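Local coordinates for protein fiber (Murine adenovirus 2, PDB 5NBH) that forms the distal shaft and head of the trimeric viral fibre, binds N-acetylglucosamine and probably takes part in attachment to host cells, at residues Ala106-Val111 with Gly149-Met154; Phe119-Thr124 with Ile211-Thr216; Thr166-Thr171 with Gly207-Thr212. All coordinates share one frame; numbering follows the deposited sequence.

Interaction 1 of 3, residues Ala106-Val111 with Gly149-Met154; sequences AHIQMV and GRMQVM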
loop_
_atom_site.group_PDB
_atom_site.type_symbol
_atom_site.label_atom_id
_atom_site.label_comp_id
_atom_site.label_asym_id
_atom_site.label_seq_id
_atom_site.Cartn_x
_atom_site.Cartn_y
_atom_site.Cartn_z
ATOM N N ALA A 106 -14.672 5.066 -14.171
ATOM C CA ALA A 106 -13.579 5.034 -13.229
ATOM C C ALA A 106 -13.618 3.756 -12.378
ATOM O O ALA A 106 -14.669 3.372 -11.889
ATOM C CB ALA A 106 -13.626 6.279 -12.357
ATOM N N HIS A 107 -12.463 3.115 -12.252
ATOM C CA HIS A 107 -12.250 2.052 -11.262
ATOM C C HIS A 107 -11.557 2.705 -10.092
ATOM O O HIS A 107 -10.591 3.437 -10.279
ATOM C CB HIS A 107 -11.383 0.940 -11.812
ATOM C CG HIS A 107 -11.973 0.221 -12.994
ATOM N ND1 HIS A 107 -12.810 -0.864 -12.870
ATOM C CD2 HIS A 107 -11.792 0.406 -14.322
ATOM C CE1 HIS A 107 -13.151 -1.295 -14.068
ATOM N NE2 HIS A 107 -12.556 -0.536 -14.969
ATOM N N ILE A 108 -12.067 2.481 -8.894
ATOM C CA ILE A 108 -11.565 3.144 -7.695
ATOM C C ILE A 108 -11.288 2.140 -6.589
ATOM O O ILE A 108 -12.147 1.276 -6.314
ATOM C CB ILE A 108 -12.610 4.133 -7.166
ATOM C CG1 ILE A 108 -12.929 5.191 -8.237
ATOM C CG2 ILE A 108 -12.111 4.863 -5.943
ATOM C CD1 ILE A 108 -14.252 5.870 -7.995
ATOM N N GLN A 109 -10.125 2.261 -5.947
ATOM C CA GLN A 109 -9.845 1.501 -4.720
ATOM C C GLN A 109 -9.403 2.431 -3.598
ATOM O O GLN A 109 -8.591 3.343 -3.803
ATOM C CB GLN A 109 -8.785 0.449 -4.949
ATOM C CG GLN A 109 -9.088 -0.507 -6.073
ATOM C CD GLN A 109 -8.642 0.008 -7.406
ATOM O OE1 GLN A 109 -7.551 0.573 -7.535
ATOM N NE2 GLN A 109 -9.471 -0.184 -8.404
ATOM N N MET A 110 -9.936 2.222 -2.402
ATOM C CA MET A 110 -9.579 2.995 -1.249
ATOM C C MET A 110 -9.108 1.991 -0.197
ATOM O O MET A 110 -9.920 1.275 0.340
ATOM C CB MET A 110 -10.774 3.799 -0.791
ATOM C CG MET A 110 -11.382 4.576 -1.944
ATOM S SD MET A 110 -12.785 5.586 -1.488
ATOM C CE MET A 110 -12.012 6.799 -0.479
ATOM N N VAL A 111 -7.807 1.955 0.028
ATOM C CA VAL A 111 -7.152 0.929 0.868
ATOM C C VAL A 111 -6.758 1.493 2.198
ATOM O O VAL A 111 -5.914 2.399 2.285
ATOM C CB VAL A 111 -5.920 0.291 0.175
ATOM C CG1 VAL A 111 -5.389 -0.876 1.018
ATOM C CG2 VAL A 111 -6.259 -0.189 -1.226
ATOM N N GLY A 149 -21.836 6.420 -7.110
ATOM C CA GLY A 149 -21.948 5.168 -7.815
ATOM C C GLY A 149 -21.746 4.028 -6.835
ATOM O O GLY A 149 -21.546 4.265 -5.648
ATOM N N ARG A 150 -21.727 2.818 -7.351
ATOM C CA ARG A 150 -21.658 1.645 -6.487
ATOM C C ARG A 150 -20.203 1.321 -6.099
ATOM O O ARG A 150 -19.342 1.170 -6.960
ATOM C CB ARG A 150 -22.331 0.438 -7.149
ATOM C CG ARG A 150 -22.368 -0.821 -6.274
ATOM C CD ARG A 150 -23.290 -1.906 -6.849
ATOM N NE ARG A 150 -22.830 -3.258 -6.506
ATOM C CZ ARG A 150 -22.558 -4.207 -7.405
ATOM N NH1 ARG A 150 -22.719 -3.976 -8.694
ATOM N NH2 ARG A 150 -22.132 -5.391 -7.011
ATOM N N MET A 151 -19.978 1.214 -4.792
ATOM C CA MET A 151 -18.715 0.725 -4.229
ATOM C C MET A 151 -19.075 -0.302 -3.155
ATOM O O MET A 151 -20.196 -0.305 -2.661
ATOM C CB MET A 151 -17.860 1.856 -3.696
ATOM C CG MET A 151 -17.422 2.832 -4.804
ATOM S SD MET A 151 -16.319 4.144 -4.218
ATOM C CE MET A 151 -14.830 3.207 -3.833
ATOM N N GLN A 152 -18.103 -1.161 -2.840
ATOM C CA GLN A 152 -18.267 -2.324 -1.968
ATOM C C GLN A 152 -17.036 -2.459 -1.099
ATOM O O GLN A 152 -15.948 -2.178 -1.563
ATOM C CB GLN A 152 -18.333 -3.584 -2.834
ATOM C CG GLN A 152 -19.632 -3.696 -3.573
ATOM C CD GLN A 152 -19.777 -4.937 -4.431
ATOM O OE1 GLN A 152 -20.887 -5.238 -4.874
ATOM N NE2 GLN A 152 -18.693 -5.663 -4.657
ATOM N N VAL A 153 -17.215 -2.906 0.144
ATOM C CA VAL A 153 -16.076 -3.304 0.954
ATOM C C VAL A 153 -15.773 -4.768 0.551
ATOM O O VAL A 153 -16.660 -5.623 0.612
ATOM C CB VAL A 153 -16.351 -3.187 2.473
ATOM C CG1 VAL A 153 -15.101 -3.570 3.262
ATOM C CG2 VAL A 153 -16.807 -1.786 2.869
ATOM N N MET A 154 -14.556 -5.013 0.083
ATOM C CA MET A 154 -14.154 -6.293 -0.507
ATOM C C MET A 154 -13.012 -6.945 0.280
ATOM O O MET A 154 -11.961 -6.330 0.543
ATOM C CB MET A 154 -13.752 -6.025 -1.953
ATOM C CG MET A 154 -13.099 -7.157 -2.729
ATOM S SD MET A 154 -14.156 -8.592 -2.938
ATOM C CE MET A 154 -15.358 -8.016 -4.128
#
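Ile-108 and Met-151 face each other with their CA atoms 8.3 Å apart, and two residues further along both segments Met-110 and Val-153 are separated by 9.3 Å between CA atoms. That spacing is too wide for adjacent strands. Strand 83-96 runs between the two segments and is antiparallel to both, so that 106-111 and the short strand 152-153 point the same way within one sheet. The sheet belongs to the beta-sandwich of the fibre head, where strands 83-96, 103-113, 116-125 and 223-231 lie side by side in the order named ABCJ, and residues 149-154 add an edge beyond the first of them.

A single long side chain bridges the gap. Met-151, next to Gln-152 on the edge segment, leans over strand 83-96, where it also touches Tyr-85 and Met-93. Its CG stands anti to the carbonyl carbon, and its bend at the last torsion (chi3 69°) turns the terminal methyl toward strand 103-113. Methionine suits this task because an unbranched thioether chain is long, flexible and apolar enough to end in a buried layer. There it crosses Ile-108 at about a right angle, with the methyl CE of Met-151 lying 3.8 Å from CG2 of Ile-108. Met-110 is crossed just as steeply. Phe-139 from the opposite sheet touches both methionines. The methyl CE of Met-151 also meets the sulfur SD of Met-110, at 3.9 Å.

Interaction 2 of 3, residues Phe119-Thr124 with Ile211-Thr216; sequences FNIDVT and ITLKST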
loop_
_atom_site.group_PDB
_atom_site.type_symbol
_atom_site.label_atom_id
_atom_site.label_comp_id
_atom_site.label_asym_id
_atom_site.label_seq_id
_atom_site.Cartn_x
_atom_site.Cartn_y
_atom_site.Cartn_z
ATOM N N PHE A 119 -5.596 6.007 -1.860
ATOM C CA PHE A 119 -6.649 6.181 -2.848
ATOM C C PHE A 119 -6.052 5.964 -4.227
ATOM O O PHE A 119 -5.021 6.541 -4.522
ATOM C CB PHE A 119 -7.219 7.611 -2.725
ATOM C CG PHE A 119 -8.262 7.956 -3.748
ATOM C CD1 PHE A 119 -7.904 8.433 -5.014
ATOM C CD2 PHE A 119 -9.597 7.739 -3.478
ATOM C CE1 PHE A 119 -8.859 8.705 -5.978
ATOM C CE2 PHE A 119 -10.554 8.032 -4.433
ATOM C CZ PHE A 119 -10.185 8.511 -5.675
ATOM N N ASN A 120 -6.665 5.107 -5.025
ATOM C CA ASN A 120 -6.246 4.852 -6.390
ATOM C C ASN A 120 -7.432 4.959 -7.299
ATOM O O ASN A 120 -8.481 4.427 -7.003
ATOM C CB ASN A 120 -5.677 3.446 -6.541
ATOM C CG ASN A 120 -5.094 3.212 -7.913
ATOM O OD1 ASN A 120 -4.063 3.795 -8.265
ATOM N ND2 ASN A 120 -5.739 2.330 -8.697
ATOM N N ILE A 121 -7.259 5.640 -8.421
ATOM C CA ILE A 121 -8.295 5.747 -9.421
ATOM C C ILE A 121 -7.713 5.545 -10.817
ATOM O O ILE A 121 -6.611 5.978 -11.112
ATOM C CB ILE A 121 -9.059 7.100 -9.324
ATOM C CG1 ILE A 121 -10.307 7.076 -10.199
ATOM C CG2 ILE A 121 -8.150 8.281 -9.630
ATOM C CD1 ILE A 121 -11.265 8.227 -9.880
ATOM N N ASP A 122 -8.487 4.878 -11.648
ATOM C CA ASP A 122 -8.146 4.648 -13.049
ATOM C C ASP A 122 -9.279 5.255 -13.840
ATOM O O ASP A 122 -10.386 4.752 -13.772
ATOM C CB ASP A 122 -8.082 3.151 -13.275
ATOM C CG ASP A 122 -7.324 2.807 -14.492
ATOM O OD1 ASP A 122 -6.162 2.403 -14.348
ATOM O OD2 ASP A 122 -7.864 3.008 -15.584
ATOM N N VAL A 123 -9.033 6.361 -14.540
ATOM C CA VAL A 123 -10.101 7.140 -15.178
ATOM C C VAL A 123 -9.970 6.927 -16.664
ATOM O O VAL A 123 -8.894 7.081 -17.209
ATOM C CB VAL A 123 -9.963 8.656 -14.885
ATOM C CG1 VAL A 123 -11.019 9.486 -15.631
ATOM C CG2 VAL A 123 -10.053 8.939 -13.399
ATOM N N THR A 124 -11.046 6.549 -17.326
ATOM C CA THR A 124 -11.038 6.443 -18.782
ATOM C C THR A 124 -12.125 7.374 -19.323
ATOM O O THR A 124 -13.313 7.039 -19.358
ATOM C CB THR A 124 -11.271 5.010 -19.269
ATOM O OG1 THR A 124 -10.278 4.145 -18.704
ATOM C CG2 THR A 124 -11.169 4.925 -20.778
ATOM N N ILE A 211 -14.408 13.854 -2.511
ATOM C CA ILE A 211 -13.103 13.796 -3.155
ATOM C C ILE A 211 -13.318 14.409 -4.518
ATOM O O ILE A 211 -14.090 13.877 -5.357
ATOM C CB ILE A 211 -12.534 12.358 -3.281
ATOM C CG1 ILE A 211 -12.366 11.763 -1.907
ATOM C CG2 ILE A 211 -11.240 12.338 -4.090
ATOM C CD1 ILE A 211 -11.789 10.359 -1.870
ATOM N N THR A 212 -12.617 15.509 -4.764
ATOM C CA THR A 212 -12.758 16.231 -6.041
ATOM C C THR A 212 -11.428 16.181 -6.753
ATOM O O THR A 212 -10.413 16.575 -6.176
ATOM C CB THR A 212 -13.212 17.679 -5.799
ATOM O OG1 THR A 212 -14.385 17.671 -4.958
ATOM C CG2 THR A 212 -13.541 18.371 -7.087
ATOM N N LEU A 213 -11.439 15.621 -7.961
ATOM C CA LEU A 213 -10.262 15.536 -8.805
ATOM C C LEU A 213 -10.349 16.467 -9.988
ATOM O O LEU A 213 -11.397 16.566 -10.609
ATOM C CB LEU A 213 -10.073 14.106 -9.311
ATOM C CG LEU A 213 -10.198 13.005 -8.237
ATOM C CD1 LEU A 213 -10.162 11.658 -8.920
ATOM C CD2 LEU A 213 -9.087 13.085 -7.207
ATOM N N LYS A 214 -9.263 17.154 -10.320
ATOM C CA LYS A 214 -9.277 17.998 -11.518
ATOM C C LYS A 214 -8.084 17.690 -12.410
ATOM O O LYS A 214 -6.938 17.983 -12.058
ATOM C CB LYS A 214 -9.339 19.474 -11.158
ATOM C CG LYS A 214 -10.565 19.887 -10.396
ATOM C CD LYS A 214 -10.550 21.375 -10.015
ATOM C CE LYS A 214 -11.746 21.661 -9.132
ATOM N NZ LYS A 214 -11.986 23.108 -8.833
ATOM N N SER A 215 -8.375 17.087 -13.556
ATOM C CA SER A 215 -7.358 16.730 -14.530
ATOM C C SER A 215 -7.243 17.815 -15.600
ATOM O O SER A 215 -8.262 18.370 -16.062
ATOM C CB SER A 215 -7.710 15.403 -15.191
ATOM O OG SER A 215 -9.039 15.340 -15.664
ATOM N N THR A 216 -6.027 18.095 -16.034
ATOM C CA THR A 216 -5.807 19.135 -17.064
ATOM C C THR A 216 -5.254 18.467 -18.318
ATOM O O THR A 216 -4.263 17.741 -18.253
ATOM C CB THR A 216 -4.895 20.225 -16.551
ATOM O OG1 THR A 216 -5.565 20.897 -15.490
ATOM C CG2 THR A 216 -4.547 21.229 -17.640
#
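Phe-119 and Ile-211 run alongside one another in reverse sense, and the CD2-CE2 flank of the ring lies beside the end of the isoleucine chain. The methyl CD1 of Ile-211 approaches the ring obliquely and comes to 3.7 Å from CE2 of Phe-119, with CD2 of the same ring nearly as close. Ile-211 reaches the ring with an extended chain, which carries CD1 well beyond the branch at CB. The ring of Phe-119 also meets that of Phe-228 on the neighbouring strand, their planes about 30° apart.

The second pair is built differently. Ile-121 and Leu-213 point at one another tip to tip, and CD1 of Ile-121 meets CD1 of Leu-213 at 3.7 Å. With CG1 anti to the backbone N (chi1 -169°), Ile-121 directs its longer branch across the gap, while its CG2 is 4.0 Å from CD1 of Leu-213. The leucine methyl also approaches the Phe-119 ring obliquely, with CD1 of Leu-213 4.4 Å from CE1 of Phe-119, and so links the two pairs.

These four residues form part of the layer between the two sheets of the head's beta-sandwich: strand 116-125 belongs to the ABCJ sheet and strand 208-217 to GHID. The segment axes approach to 11.4 Å and are inclined at 47°, a spacing bridged by apolar side chains reaching from both strands. Alternation along each strand sends every second residue inward, and branched aliphatic chains with one flat ring suit such a layer. Further along 211-216, Ser-215 hydrogen-bonds through OG to Gln-133, a residue of the N-acetylglucosamine site; the side chain of Leu-213 lies about 8 Å from that of Gln-133.

Interaction 3 of 3, residues Thr166-Thr171 with Gly207-Thr212; sequences TFILPT and GNFYIT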
loop_
_atom_site.group_PDB
_atom_site.type_symbol
_atom_site.label_atom_id
_atom_site.label_comp_id
_atom_site.label_asym_id
_atom_site.label_seq_id
_atom_site.Cartn_x
_atom_site.Cartn_y
_atom_site.Cartn_z
ATOM N N THR A 166 -17.021 3.447 7.051
ATOM C CA THR A 166 -16.600 4.664 7.749
ATOM C C THR A 166 -15.079 4.839 7.748
ATOM O O THR A 166 -14.586 5.914 8.000
ATOM C CB THR A 166 -17.111 4.694 9.184
ATOM O OG1 THR A 166 -16.561 3.573 9.900
ATOM C CG2 THR A 166 -18.654 4.658 9.223
ATOM N N PHE A 167 -14.332 3.766 7.462
ATOM C CA PHE A 167 -12.891 3.804 7.541
ATOM C C PHE A 167 -12.223 4.698 6.452
ATOM O O PHE A 167 -11.034 4.935 6.535
ATOM C CB PHE A 167 -12.310 2.363 7.508
ATOM C CG PHE A 167 -12.660 1.574 6.280
ATOM C CD1 PHE A 167 -11.983 1.769 5.082
ATOM C CD2 PHE A 167 -13.666 0.635 6.304
ATOM C CE1 PHE A 167 -12.292 1.026 3.967
ATOM C CE2 PHE A 167 -14.007 -0.095 5.175
ATOM C CZ PHE A 167 -13.304 0.086 4.011
ATOM N N ILE A 168 -13.000 5.186 5.469
ATOM C CA ILE A 168 -12.470 6.126 4.452
ATOM C C ILE A 168 -12.567 7.600 4.861
ATOM O O ILE A 168 -11.977 8.421 4.208
ATOM C CB ILE A 168 -13.159 5.984 3.083
ATOM C CG1 ILE A 168 -14.643 6.458 3.159
ATOM C CG2 ILE A 168 -12.924 4.593 2.522
ATOM C CD1 ILE A 168 -15.314 6.722 1.855
ATOM N N LEU A 169 -13.279 7.918 5.956
ATOM C CA LEU A 169 -13.616 9.304 6.280
ATOM C C LEU A 169 -12.483 10.028 6.946
ATOM O O LEU A 169 -11.985 9.570 7.981
ATOM C CB LEU A 169 -14.854 9.359 7.179
ATOM C CG LEU A 169 -16.146 8.868 6.523
ATOM C CD1 LEU A 169 -17.203 8.668 7.580
ATOM C CD2 LEU A 169 -16.681 9.809 5.445
ATOM N N PRO A 170 -12.022 11.157 6.362
ATOM C CA PRO A 170 -11.026 11.983 6.996
ATOM C C PRO A 170 -11.641 13.032 7.945
ATOM O O PRO A 170 -12.844 13.060 8.100
ATOM C CB PRO A 170 -10.391 12.679 5.797
ATOM C CG PRO A 170 -11.546 12.932 4.906
ATOM C CD PRO A 170 -12.495 11.784 5.106
ATOM N N THR A 171 -10.799 13.841 8.582
ATOM C CA THR A 171 -11.287 14.838 9.539
ATOM C C THR A 171 -12.245 15.798 8.811
ATOM O O THR A 171 -11.955 16.251 7.684
ATOM C CB THR A 171 -10.152 15.617 10.257
ATOM O OG1 THR A 171 -10.738 16.621 11.103
ATOM C CG2 THR A 171 -9.227 16.316 9.282
ATOM N N GLY A 207 -23.094 18.025 4.801
ATOM C CA GLY A 207 -23.058 16.815 5.627
ATOM C C GLY A 207 -22.293 15.638 5.017
ATOM O O GLY A 207 -22.253 14.560 5.624
ATOM N N ASN A 208 -21.731 15.818 3.817
ATOM C CA ASN A 208 -21.145 14.703 3.045
ATOM C C ASN A 208 -19.659 14.957 2.722
ATOM O O ASN A 208 -19.172 16.076 2.786
ATOM C CB ASN A 208 -21.931 14.430 1.791
ATOM C CG ASN A 208 -23.253 13.740 2.063
ATOM O OD1 ASN A 208 -23.427 13.054 3.096
ATOM N ND2 ASN A 208 -24.192 13.947 1.178
ATOM N N PHE A 209 -18.942 13.865 2.448
ATOM C CA PHE A 209 -17.490 13.869 2.173
ATOM C C PHE A 209 -17.305 13.834 0.669
ATOM O O PHE A 209 -17.913 13.025 0.018
ATOM C CB PHE A 209 -16.870 12.607 2.828
ATOM C CG PHE A 209 -15.468 12.287 2.374
ATOM C CD1 PHE A 209 -14.495 13.258 2.340
ATOM C CD2 PHE A 209 -15.106 10.973 2.067
ATOM C CE1 PHE A 209 -13.209 12.967 1.954
ATOM C CE2 PHE A 209 -13.810 10.657 1.696
ATOM C CZ PHE A 209 -12.864 11.648 1.636
ATOM N N TYR A 210 -16.505 14.762 0.144
ATOM C CA TYR A 210 -16.187 14.888 -1.252
ATOM C C TYR A 210 -14.696 14.685 -1.513
ATOM O O TYR A 210 -13.837 15.260 -0.841
ATOM C CB TYR A 210 -16.548 16.276 -1.771
ATOM C CG TYR A 210 -18.027 16.586 -1.815
ATOM C CD1 TYR A 210 -18.761 16.772 -0.628
ATOM C CD2 TYR A 210 -18.672 16.742 -3.017
ATOM C CE1 TYR A 210 -20.111 17.043 -0.662
ATOM C CE2 TYR A 210 -20.043 17.049 -3.071
ATOM C CZ TYR A 210 -20.754 17.198 -1.884
ATOM O OH TYR A 210 -22.096 17.523 -1.931
ATOM N N ILE A 211 -14.408 13.854 -2.511
ATOM C CA ILE A 211 -13.103 13.796 -3.155
ATOM C C ILE A 211 -13.318 14.409 -4.518
ATOM O O ILE A 211 -14.090 13.877 -5.357
ATOM C CB ILE A 211 -12.534 12.358 -3.281
ATOM C CG1 ILE A 211 -12.366 11.763 -1.907
ATOM C CG2 ILE A 211 -11.240 12.338 -4.090
ATOM C CD1 ILE A 211 -11.789 10.359 -1.870
ATOM N N THR A 212 -12.617 15.509 -4.764
ATOM C CA THR A 212 -12.758 16.231 -6.041
ATOM C C THR A 212 -11.428 16.181 -6.753
ATOM O O THR A 212 -10.413 16.575 -6.176
ATOM C CB THR A 212 -13.212 17.679 -5.799
ATOM O OG1 THR A 212 -14.385 17.671 -4.958
ATOM C CG2 THR A 212 -13.541 18.371 -7.087
#
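The ring of Phe-209 carries Pro-170 on one face: CD of Pro-170 lies 3.5 Å from the centroid of the Phe-209 ring and 16° off its normal, a CH-pi contact. A proline CD suits this position, because the adjoining nitrogen makes its C-H groups slightly positive against the pi cloud. The contact extends toward the rim, where CG of Pro-170 comes within 3.4 Å of CE1 of Phe-209. The ring also meets those of Phe-139 and Tyr-204, while the backbone O of Ile-168 approaches CE2 obliquely.

Leu-169 passes Phe-209 in the opposite direction, its CD2 packing 3.8 Å from CB of Phe-209 near the base of the ring. The phenylalanine can reach the loop because its CG is anti to the backbone N (chi1 166°). Ile-168 closes the group more loosely, with CD1 4.2 Å from CE2 of Phe-209. A short 3-10 turn, in which N of Leu-169 donates to O of Thr-166, shapes the chain before the proline, and the carbonyl oxygens of Ile-168 and Pro-170 are taken up by the hydroxyls of Tyr-230 and Tyr-204.

The contact thus lays the loop before strand 179-188 against strand 208-217 of the GHID sheet, between flanking strands 131-140 and 191-205, with Ile-168 also touching Met-110 of strand 103-113.

Overall arrangement
All three contacts lie in the beta-sandwich head, their centres 13 to 15 Å apart. Interaction 1 reaches across strand 83-96, from the added edge to the second strand of ABCJ, interaction 2 spans the gap to GHID, and interaction 3 sets a loop on GHID. Interactions 1 and 2 use adjacent strands, 103-113 and 116-125, and alternate along the chain; interaction 3 opens after interaction 1 has closed. Interactions 2 and 3 end on strand 208-217 and share Ile-211 and Thr-212. The methyl CE of Met-110 joins interaction 1 to Ile-168 and Ile-211. Sequence-distant segments thus build one apolar interior, while strands of interactions 1 and 2 also touch a second subunit of the trimer.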